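Local coordinates for cpftsy (Physcomitrella patens, PDB 4AK9), which probably acts as a GTP-hydrolysing receptor for the signal recognition particle in chloroplasts, where it takes part in protein transport, at residues I69-T72 with I73-I77; V192-A195 with V196-F200; V242-G245 with T246-L249. One frame throughout, in Å; residues are numbered along the deposited sequence.

Contact 1. Residues I69-T72 with I73-I77; sequences IVDT and IRKDI
Val70 CG1 approaches the Arg74 guanidinium obliquely and lies 3.4 Å from Arg74 NH2. Asp71 also meets this flat group obliquely. Its carboxylate plane is turned 56° from the guanidinium, and Asp71 OD1 stays 4.4 Å from Arg74 NE, beyond a salt bridge. The methylene Arg74 CD is closer, 3.8 Å from Asp71 OD1. Arg74 runs extended from CG to NE (chi2 179°), which carries the guanidinium back along the helix to the Val70 methyl. There its NH2 forms salt bridges with Asp50 and Glu53, and its NH1 with Glu46. An alanine here would probably leave these three acids of helix 45-58 without their shared cation and uncover Val70 CG1. All these residues belong to the helical bundle domain of the SRP54-type family, with the contact on helix 63-78. Its backbone is regular: Arg74 N donates to Val70 O at 2.9 Å and Asp76 N to Thr72 O at 3.0 Å. Lys75 bends at chi2 (-83°), bringing its chain back beside Asp71. The resulting salt bridge from Lys75 NZ to Asp71 OD2 is long, at 4.0 Å. Ile73 CG1 packs on Ile69 O at 3.6 Å, on the side facing helix 85-101.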
ATOM      1  N   ILE A  69     -12.648  -5.563  -9.710  1.00 21.48           N
ATOM      2  CA  ILE A  69     -13.874  -4.913  -9.244  1.00 25.56           C
ATOM      3  C   ILE A  69     -14.432  -3.945 -10.272  1.00 23.48           C
ATOM      4  O   ILE A  69     -15.617  -3.991 -10.603  1.00 29.22           O
ATOM      5  CB  ILE A  69     -13.635  -4.146  -7.927  1.00 20.16           C
ATOM      6  CG1 ILE A  69     -13.404  -5.153  -6.808  1.00 21.33           C
ATOM      7  CG2 ILE A  69     -14.832  -3.262  -7.599  1.00 24.02           C
ATOM      8  CD1 ILE A  69     -12.857  -4.549  -5.512  1.00 20.23           C
ATOM      9  N   VAL A  70     -13.581  -3.063 -10.781  1.00 22.67           N
ATOM     10  CA  VAL A  70     -14.043  -2.036 -11.698  1.00 22.94           C
ATOM     11  C   VAL A  70     -14.335  -2.606 -13.098  1.00 27.51           C
ATOM     12  O   VAL A  70     -15.290  -2.173 -13.760  1.00 28.23           O
ATOM     13  CB  VAL A  70     -13.063  -0.843 -11.698  1.00 25.73           C
ATOM     14  CG1 VAL A  70     -13.445   0.216 -12.731  1.00 29.68           C
ATOM     15  CG2 VAL A  70     -13.026  -0.217 -10.276  1.00 26.45           C
ATOM     16  N   ASP A  71     -13.571  -3.613 -13.513  1.00 26.15           N
ATOM     17  CA  ASP A  71     -13.729  -4.197 -14.852  1.00 30.34           C
ATOM     18  C   ASP A  71     -15.118  -4.797 -15.025  1.00 31.76           C
ATOM     19  O   ASP A  71     -15.743  -4.622 -16.063  1.00 29.36           O
ATOM     20  CB  ASP A  71     -12.648  -5.233 -15.132  1.00 28.69           C
ATOM     21  CG  ASP A  71     -12.266  -5.302 -16.613  1.00 47.31           C
ATOM     22  OD1 ASP A  71     -12.448  -4.301 -17.349  1.00 42.63           O
ATOM     23  OD2 ASP A  71     -11.781  -6.371 -17.041  1.00 59.00           O
ATOM     24  N   THR A  72     -15.624  -5.458 -13.987  1.00 26.85           N
ATOM     25  CA  THR A  72     -17.001  -5.970 -13.998  1.00 28.95           C
ATOM     26  C   THR A  72     -18.043  -4.844 -14.200  1.00 29.19           C
ATOM     27  O   THR A  72     -19.040  -5.009 -14.930  1.00 34.08           O
ATOM     28  CB  THR A  72     -17.283  -6.721 -12.672  1.00 31.01           C
ATOM     29  OG1 THR A  72     -16.307  -7.761 -12.506  1.00 38.13           O
ATOM     30  CG2 THR A  72     -18.658  -7.331 -12.689  1.00 39.21           C
ATOM     31  N   ILE A  73     -17.814  -3.704 -13.558  1.00 26.10           N
ATOM     32  CA  ILE A  73     -18.676  -2.542 -13.703  1.00 27.80           C
ATOM     33  C   ILE A  73     -18.619  -1.996 -15.126  1.00 29.93           C
ATOM     34  O   ILE A  73     -19.662  -1.645 -15.705  1.00 29.75           O
ATOM     35  CB  ILE A  73     -18.280  -1.433 -12.712  1.00 26.38           C
ATOM     36  CG1 ILE A  73     -18.511  -1.906 -11.267  1.00 25.66           C
ATOM     37  CG2 ILE A  73     -19.020  -0.106 -12.986  1.00 23.29           C
ATOM     38  CD1 ILE A  73     -17.939  -0.948 -10.241  1.00 25.95           C
ATOM     39  N   ARG A  74     -17.405  -1.911 -15.684  1.00 25.63           N
ATOM     40  CA  ARG A  74     -17.214  -1.465 -17.067  1.00 28.70           C
ATOM     41  C   ARG A  74     -18.030  -2.325 -18.045  1.00 34.14           C
ATOM     42  O   ARG A  74     -18.669  -1.769 -18.953  1.00 33.54           O
ATOM     43  CB  ARG A  74     -15.723  -1.470 -17.490  1.00 25.81           C
ATOM     44  CG  ARG A  74     -14.793  -0.591 -16.630  1.00 28.07           C
ATOM     45  CD  ARG A  74     -13.301  -0.642 -17.086  1.00 33.80           C
ATOM     46  NE  ARG A  74     -12.416  -0.101 -16.048  1.00 29.31           N
ATOM     47  CZ  ARG A  74     -12.029   1.177 -15.951  1.00 34.51           C
ATOM     48  NH1 ARG A  74     -12.423   2.063 -16.863  1.00 30.52           N
ATOM     49  NH2 ARG A  74     -11.236   1.568 -14.942  1.00 32.33           N
ATOM     50  N   LYS A  75     -17.988  -3.657 -17.884  1.00 34.00           N
ATOM     51  CA  LYS A  75     -18.737  -4.574 -18.774  1.00 37.19           C
ATOM     52  C   LYS A  75     -20.241  -4.377 -18.621  1.00 38.12           C
ATOM     53  O   LYS A  75     -20.977  -4.360 -19.614  1.00 42.38           O
ATOM     54  CB  LYS A  75     -18.437  -6.054 -18.501  1.00 40.26           C
ATOM     55  CG  LYS A  75     -16.995  -6.393 -18.189  1.00 48.34           C
ATOM     56  CD  LYS A  75     -16.137  -6.550 -19.423  1.00 48.08           C
ATOM     57  CE  LYS A  75     -14.775  -7.098 -19.016  1.00 54.62           C
ATOM     58  NZ  LYS A  75     -13.936  -7.493 -20.193  1.00 64.43           N
ATOM     59  N   ASP A  76     -20.701  -4.267 -17.376  1.00 33.69           N
ATOM     60  CA  ASP A  76     -22.130  -4.078 -17.105  1.00 38.41           C
ATOM     61  C   ASP A  76     -22.638  -2.752 -17.683  1.00 44.12           C
ATOM     62  O   ASP A  76     -23.802  -2.645 -18.126  1.00 39.02           O
ATOM     63  CB  ASP A  76     -22.423  -4.164 -15.596  1.00 39.12           C
ATOM     64  CG  ASP A  76     -22.236  -5.580 -15.033  1.00 41.92           C
ATOM     65  OD1 ASP A  76     -22.001  -6.524 -15.821  1.00 49.50           O
ATOM     66  OD2 ASP A  76     -22.334  -5.755 -13.798  1.00 45.36           O
ATOM     67  N   ILE A  77     -21.773  -1.734 -17.690  1.00 33.04           N
ATOM     68  CA  ILE A  77     -22.142  -0.466 -18.316  1.00 37.01           C
ATOM     69  C   ILE A  77     -22.232  -0.610 -19.836  1.00 40.55           C
ATOM     70  O   ILE A  77     -23.206  -0.157 -20.460  1.00 42.75           O
ATOM     71  CB  ILE A  77     -21.154   0.671 -17.965  1.00 30.81           C
ATOM     72  CG1 ILE A  77     -21.343   1.095 -16.508  1.00 29.51           C
ATOM     73  CG2 ILE A  77     -21.375   1.885 -18.874  1.00 30.63           C
ATOM     74  CD1 ILE A  77     -20.259   2.057 -15.983  1.00 26.72           C
TER

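Contact 2. Residues V192-A195 with V196-F200; sequences VRRA and VEEDF
Ala195 and Phe200 close the C-terminal end of helix 184-197 in the GTPase domain. The ending resembles a Schellman motif. Phe200 N donates to Ala195 O five residues back, at 3.1 Å and on a lone pair in the carbonyl plane. Asp199, between helix and strand, has the left-handed backbone of such an end (phi 64°). The usual inner bond is not made, since Asp199 N and Val196 O stand 3.7 Å apart. The apolar contact across the turn is present: Ala195 CB meets Phe200 CB at 3.8 Å, and both side chains pack on Leu148 of strand 147-150. In the same last turn, Glu198 N donates to Arg194 O at 2.9 Å. The same two residues pair through their side chains. Arg194 CG is anti to the backbone N (chi1 176°), and the extended chain runs past the Glu198 carboxylate. Arg194 NE gives Glu198 OE1 a weak but nearly straight hydrogen bond of 3.3 Å, part of a salt bridge. OE1 comes to the guanidinium edge, with the two planes 46° apart. Glu198 OE2 instead lies against the aliphatic part, 3.4 Å from Arg194 CG. The edge of the Phe200 ring faces OE1 too. Lys146 makes a cation-pi contact with this ring and hydrogen-bonds Glu198 O. A water donates to Phe200 O at 2.7 Å and weakly to Ala195 O. Ala195 O and Glu198 O therefore find donors outside the regular helix pattern, from Phe200 N and Lys146. The positive charges of Arg194 and Lys146 are likely to offset the acid that Glu198 adds at the negative end of the helix dipole.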
ATOM      1  N   VAL A 192      -1.281 -29.626  24.954  1.00 25.66           N
ATOM      2  CA  VAL A 192      -2.336 -30.408  24.324  1.00 32.07           C
ATOM      3  C   VAL A 192      -2.666 -31.653  25.157  1.00 25.37           C
ATOM      4  O   VAL A 192      -3.853 -31.963  25.367  1.00 29.06           O
ATOM      5  CB  VAL A 192      -2.028 -30.772  22.871  1.00 28.50           C
ATOM      6  CG1 VAL A 192      -3.160 -31.579  22.300  1.00 27.46           C
ATOM      7  CG2 VAL A 192      -1.853 -29.472  22.046  1.00 29.65           C
ATOM      8  N   ARG A 193      -1.628 -32.309  25.656  1.00 31.07           N
ATOM      9  CA  ARG A 193      -1.816 -33.491  26.507  1.00 34.22           C
ATOM     10  C   ARG A 193      -2.629 -33.137  27.733  1.00 35.05           C
ATOM     11  O   ARG A 193      -3.575 -33.839  28.092  1.00 36.44           O
ATOM     12  CB  ARG A 193      -0.466 -34.053  26.948  1.00 37.66           C
ATOM     13  CG  ARG A 193       0.306 -34.736  25.835  1.00 44.53           C
ATOM     14  CD  ARG A 193       1.421 -35.617  26.406  1.00 51.15           C
ATOM     15  NE  ARG A 193       2.404 -34.856  27.185  1.00 54.81           N
ATOM     16  CZ  ARG A 193       3.485 -34.286  26.655  1.00 49.65           C
ATOM     17  NH1 ARG A 193       3.708 -34.384  25.351  1.00 41.83           N
ATOM     18  NH2 ARG A 193       4.347 -33.621  27.421  1.00 51.08           N
ATOM     19  N   ARG A 194      -2.265 -32.019  28.361  1.00 33.54           N
ATOM     20  CA  ARG A 194      -2.952 -31.574  29.566  1.00 36.12           C
ATOM     21  C   ARG A 194      -4.414 -31.275  29.288  1.00 35.58           C
ATOM     22  O   ARG A 194      -5.287 -31.549  30.110  1.00 34.86           O
ATOM     23  CB  ARG A 194      -2.250 -30.352  30.171  1.00 32.92           C
ATOM     24  CG  ARG A 194      -2.993 -29.790  31.371  1.00 40.70           C
ATOM     25  CD  ARG A 194      -2.195 -28.747  32.134  1.00 44.43           C
ATOM     26  NE  ARG A 194      -3.089 -28.008  33.023  1.00 45.91           N
ATOM     27  CZ  ARG A 194      -2.812 -26.829  33.564  1.00 44.05           C
ATOM     28  NH1 ARG A 194      -1.647 -26.234  33.312  1.00 41.85           N
ATOM     29  NH2 ARG A 194      -3.710 -26.239  34.346  1.00 49.85           N
ATOM     30  N   ALA A 195      -4.695 -30.729  28.108  1.00 30.70           N
ATOM     31  CA  ALA A 195      -6.064 -30.396  27.781  1.00 29.07           C
ATOM     32  C   ALA A 195      -6.900 -31.645  27.561  1.00 32.31           C
ATOM     33  O   ALA A 195      -8.091 -31.643  27.854  1.00 30.69           O
ATOM     34  CB  ALA A 195      -6.113 -29.555  26.539  1.00 30.50           C
ATOM     35  N   VAL A 196      -6.287 -32.680  26.994  1.00 32.32           N
ATOM     36  CA  VAL A 196      -7.016 -33.925  26.753  1.00 37.54           C
ATOM     37  C   VAL A 196      -7.319 -34.574  28.108  1.00 38.42           C
ATOM     38  O   VAL A 196      -8.457 -35.017  28.367  1.00 42.02           O
ATOM     39  CB  VAL A 196      -6.219 -34.905  25.869  1.00 34.15           C
ATOM     40  CG1 VAL A 196      -6.984 -36.222  25.726  1.00 35.82           C
ATOM     41  CG2 VAL A 196      -5.940 -34.285  24.484  1.00 35.59           C
ATOM     42  N   GLU A 197      -6.314 -34.590  28.981  1.00 36.48           N
ATOM     43  CA  GLU A 197      -6.471 -35.214  30.296  1.00 44.45           C
ATOM     44  C   GLU A 197      -7.476 -34.482  31.167  1.00 45.72           C
ATOM     45  O   GLU A 197      -8.261 -35.114  31.888  1.00 43.59           O
ATOM     46  CB  GLU A 197      -5.132 -35.303  31.034  1.00 38.11           C
ATOM     47  CG  GLU A 197      -4.100 -36.185  30.348  1.00 48.39           C
ATOM     48  CD  GLU A 197      -4.584 -37.623  30.124  1.00 58.46           C
ATOM     49  OE1 GLU A 197      -4.897 -38.308  31.127  1.00 62.42           O
ATOM     50  OE2 GLU A 197      -4.646 -38.064  28.945  1.00 51.75           O
ATOM     51  N   GLU A 198      -7.448 -33.153  31.107  1.00 38.63           N
ATOM     52  CA  GLU A 198      -8.234 -32.347  32.044  1.00 42.60           C
ATOM     53  C   GLU A 198      -9.505 -31.747  31.470  1.00 39.86           C
ATOM     54  O   GLU A 198     -10.074 -30.822  32.061  1.00 43.10           O
ATOM     55  CB  GLU A 198      -7.376 -31.251  32.653  1.00 39.06           C
ATOM     56  CG  GLU A 198      -6.157 -31.795  33.349  1.00 43.06           C
ATOM     57  CD  GLU A 198      -5.306 -30.699  33.972  1.00 50.74           C
ATOM     58  OE1 GLU A 198      -5.796 -29.552  34.099  1.00 50.71           O
ATOM     59  OE2 GLU A 198      -4.143 -30.980  34.330  1.00 53.65           O
ATOM     60  N   ASP A 199      -9.938 -32.258  30.322  1.00 39.23           N
ATOM     61  CA  ASP A 199     -11.272 -31.942  29.821  1.00 41.10           C
ATOM     62  C   ASP A 199     -11.452 -30.445  29.483  1.00 41.98           C
ATOM     63  O   ASP A 199     -12.532 -29.883  29.692  1.00 42.15           O
ATOM     64  CB  ASP A 199     -12.323 -32.395  30.859  1.00 50.91           C
ATOM     65  CG  ASP A 199     -13.685 -32.686  30.245  1.00 58.68           C
ATOM     66  OD1 ASP A 199     -13.852 -33.774  29.639  1.00 64.91           O
ATOM     67  OD2 ASP A 199     -14.590 -31.829  30.391  1.00 65.08           O
ATOM     68  N   PHE A 200     -10.398 -29.811  28.959  1.00 41.07           N
ATOM     69  CA  PHE A 200     -10.477 -28.426  28.456  1.00 37.34           C
ATOM     70  C   PHE A 200     -11.183 -28.414  27.104  1.00 29.86           C
ATOM     71  O   PHE A 200     -11.091 -29.387  26.356  1.00 33.54           O
ATOM     72  CB  PHE A 200      -9.074 -27.848  28.290  1.00 29.87           C
ATOM     73  CG  PHE A 200      -8.457 -27.338  29.573  1.00 35.64           C
ATOM     74  CD1 PHE A 200      -7.704 -28.181  30.391  1.00 42.05           C
ATOM     75  CD2 PHE A 200      -8.619 -26.009  29.956  1.00 34.46           C
ATOM     76  CE1 PHE A 200      -7.125 -27.711  31.573  1.00 37.35           C
ATOM     77  CE2 PHE A 200      -8.049 -25.530  31.135  1.00 35.30           C
ATOM     78  CZ  PHE A 200      -7.300 -26.379  31.944  1.00 45.43           C
TER
HETATM   79  O   HOH W   1     -11.243 -32.059  26.666  1.00 44.32           O

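Contact 3. Residues V242-G245 with T246-L249; sequences VLDG and TTGL
Thr246 and Asp244 form an Asx turn where strand 238-244 leaves the central sheet of the SRP54-type GTPase domain. The chain then passes through 3-10 turns towards helix 251-261. Thr246 N donates to Asp244 OD1 at 2.8 Å. It meets that oxygen on the anti side, 28° out of the carboxylate plane. The hydroxyl Thr246 OG1 donates to the same Asp244 OD1 at 2.7 Å. It comes from higher above the plane (44°), but from the same face as the amide. Thr246 OG1 can do this because it sits between its own backbone N and carbonyl carbon (chi1 65°), turned back towards the strand end. Two bonds thus grip OD1. Asp244 OD2 has a salt bridge with Lys271, so the carboxylate is held at both oxygens and has little freedom to rotate. This side chain lies near the probable P-loop without touching it. Thr247 repeats the double grip on the backbone. Its N donates to Asp244 O at 3.0 Å from above the carbonyl plane. Its OG1 donates to the same Asp244 O at 2.8 Å, this time in the carbonyl plane. Asp244 O is thus gripped by two bonds from one residue. Both threonines also pack on the second subunit, Thr246 on its Val58 and Thr247 on its Glu54. Gly248 follows with positive phi and turns the chain. Gly248 N donates to Gly245 O at 3.0 Å, again from well above the carbonyl plane, which completes the second 3-10 turn. Leu249 points away from the strand end and packs on Asn250 of the second subunit, while its backbone N donates to Asp60 OD2 of its own chain.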
ATOM      1  N   VAL A 242      -1.968 -13.765  12.206  1.00 16.12           N
ATOM      2  CA  VAL A 242      -2.304 -12.432  12.692  1.00 17.20           C
ATOM      3  C   VAL A 242      -1.488 -11.446  11.871  1.00 18.22           C
ATOM      4  O   VAL A 242      -0.268 -11.567  11.780  1.00 17.85           O
ATOM      5  CB  VAL A 242      -1.950 -12.255  14.191  1.00 18.78           C
ATOM      6  CG1 VAL A 242      -2.320 -10.811  14.634  1.00 23.42           C
ATOM      7  CG2 VAL A 242      -2.674 -13.269  15.041  1.00 18.10           C
ATOM      8  N   LEU A 243      -2.172 -10.511  11.216  1.00 16.89           N
ATOM      9  CA  LEU A 243      -1.503  -9.523  10.344  1.00 19.74           C
ATOM     10  C   LEU A 243      -1.858  -8.101  10.770  1.00 19.27           C
ATOM     11  O   LEU A 243      -3.016  -7.819  11.069  1.00 20.98           O
ATOM     12  CB  LEU A 243      -1.972  -9.725   8.909  1.00 20.23           C
ATOM     13  CG  LEU A 243      -1.685 -11.129   8.353  1.00 19.59           C
ATOM     14  CD1 LEU A 243      -2.512 -11.338   7.134  1.00 19.47           C
ATOM     15  CD2 LEU A 243      -0.185 -11.209   8.048  1.00 20.58           C
ATOM     16  N   ASP A 244      -0.871  -7.219  10.786  1.00 21.86           N
ATOM     17  CA  ASP A 244      -1.069  -5.813  11.176  1.00 22.29           C
ATOM     18  C   ASP A 244      -1.693  -4.983  10.036  1.00 18.79           C
ATOM     19  O   ASP A 244      -1.024  -4.650   9.037  1.00 19.32           O
ATOM     20  CB  ASP A 244       0.290  -5.227  11.566  1.00 23.55           C
ATOM     21  CG  ASP A 244       0.194  -3.835  12.161  1.00 31.93           C
ATOM     22  OD1 ASP A 244      -0.798  -3.111  11.870  1.00 26.53           O
ATOM     23  OD2 ASP A 244       1.118  -3.458  12.940  1.00 33.83           O
ATOM     24  N   GLY A 245      -2.965  -4.623  10.217  1.00 20.32           N
ATOM     25  CA  GLY A 245      -3.741  -3.878   9.233  1.00 18.41           C
ATOM     26  C   GLY A 245      -3.124  -2.536   8.862  1.00 20.47           C
ATOM     27  O   GLY A 245      -3.363  -2.007   7.764  1.00 20.04           O
ATOM     28  N   THR A 246      -2.277  -1.987   9.724  1.00 19.75           N
ATOM     29  CA  THR A 246      -1.684  -0.685   9.385  1.00 22.62           C
ATOM     30  C   THR A 246      -0.597  -0.788   8.323  1.00 19.69           C
ATOM     31  O   THR A 246      -0.215   0.216   7.741  1.00 18.78           O
ATOM     32  CB  THR A 246      -1.147   0.087  10.596  1.00 23.92           C
ATOM     33  OG1 THR A 246      -0.044  -0.624  11.178  1.00 22.05           O
ATOM     34  CG2 THR A 246      -2.260   0.319  11.628  1.00 27.57           C
ATOM     35  N   THR A 247      -0.103  -1.993   8.056  1.00 17.48           N
ATOM     36  CA  THR A 247       0.819  -2.172   6.946  1.00 20.56           C
ATOM     37  C   THR A 247       0.076  -2.332   5.636  1.00 19.92           C
ATOM     38  O   THR A 247       0.687  -2.364   4.576  1.00 22.20           O
ATOM     39  CB  THR A 247       1.797  -3.365   7.171  1.00 23.58           C
ATOM     40  OG1 THR A 247       1.068  -4.605   7.178  1.00 26.57           O
ATOM     41  CG2 THR A 247       2.517  -3.167   8.486  1.00 24.95           C
ATOM     42  N   GLY A 248      -1.249  -2.415   5.717  1.00 16.98           N
ATOM     43  CA  GLY A 248      -2.065  -2.506   4.508  1.00 19.47           C
ATOM     44  C   GLY A 248      -1.670  -3.638   3.577  1.00 24.31           C
ATOM     45  O   GLY A 248      -1.400  -4.771   4.000  1.00 20.46           O
ATOM     46  N   LEU A 249      -1.590  -3.330   2.286  1.00 20.97           N
ATOM     47  CA  LEU A 249      -1.339  -4.357   1.282  1.00 21.79           C
ATOM     48  C   LEU A 249       0.043  -4.970   1.474  1.00 20.40           C
ATOM     49  O   LEU A 249       0.344  -6.072   1.000  1.00 20.51           O
ATOM     50  CB  LEU A 249      -1.432  -3.733  -0.113  1.00 22.94           C
ATOM     51  CG  LEU A 249      -1.765  -4.683  -1.258  1.00 32.64           C
ATOM     52  CD1 LEU A 249      -3.232  -5.049  -1.198  1.00 28.61           C
ATOM     53  CD2 LEU A 249      -1.447  -4.033  -2.593  1.00 34.32           C
TER

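In the fold
The contacts follow one another along the chain: contact 1, then contact 2, then contact 3. Contact 1 lies on helix 63-78 of the helical bundle. Contacts 2 and 3 both belong to the GTPase domain, one at the end of helix 184-197 and the other at the end of strand 238-244. Contact 3 is nearest the chain's centre. Its centre is about 28 Å from that of contact 1 and about 34 Å from that of contact 2. Contacts 1 and 2 lie on opposite sides of the chain's centre, with centres about 53 Å apart. None touches another. The nearest atoms of contacts 1 and 3 are about 11 Å apart, consistent with a place for contact 3 near the meeting of bundle and GTPase domain.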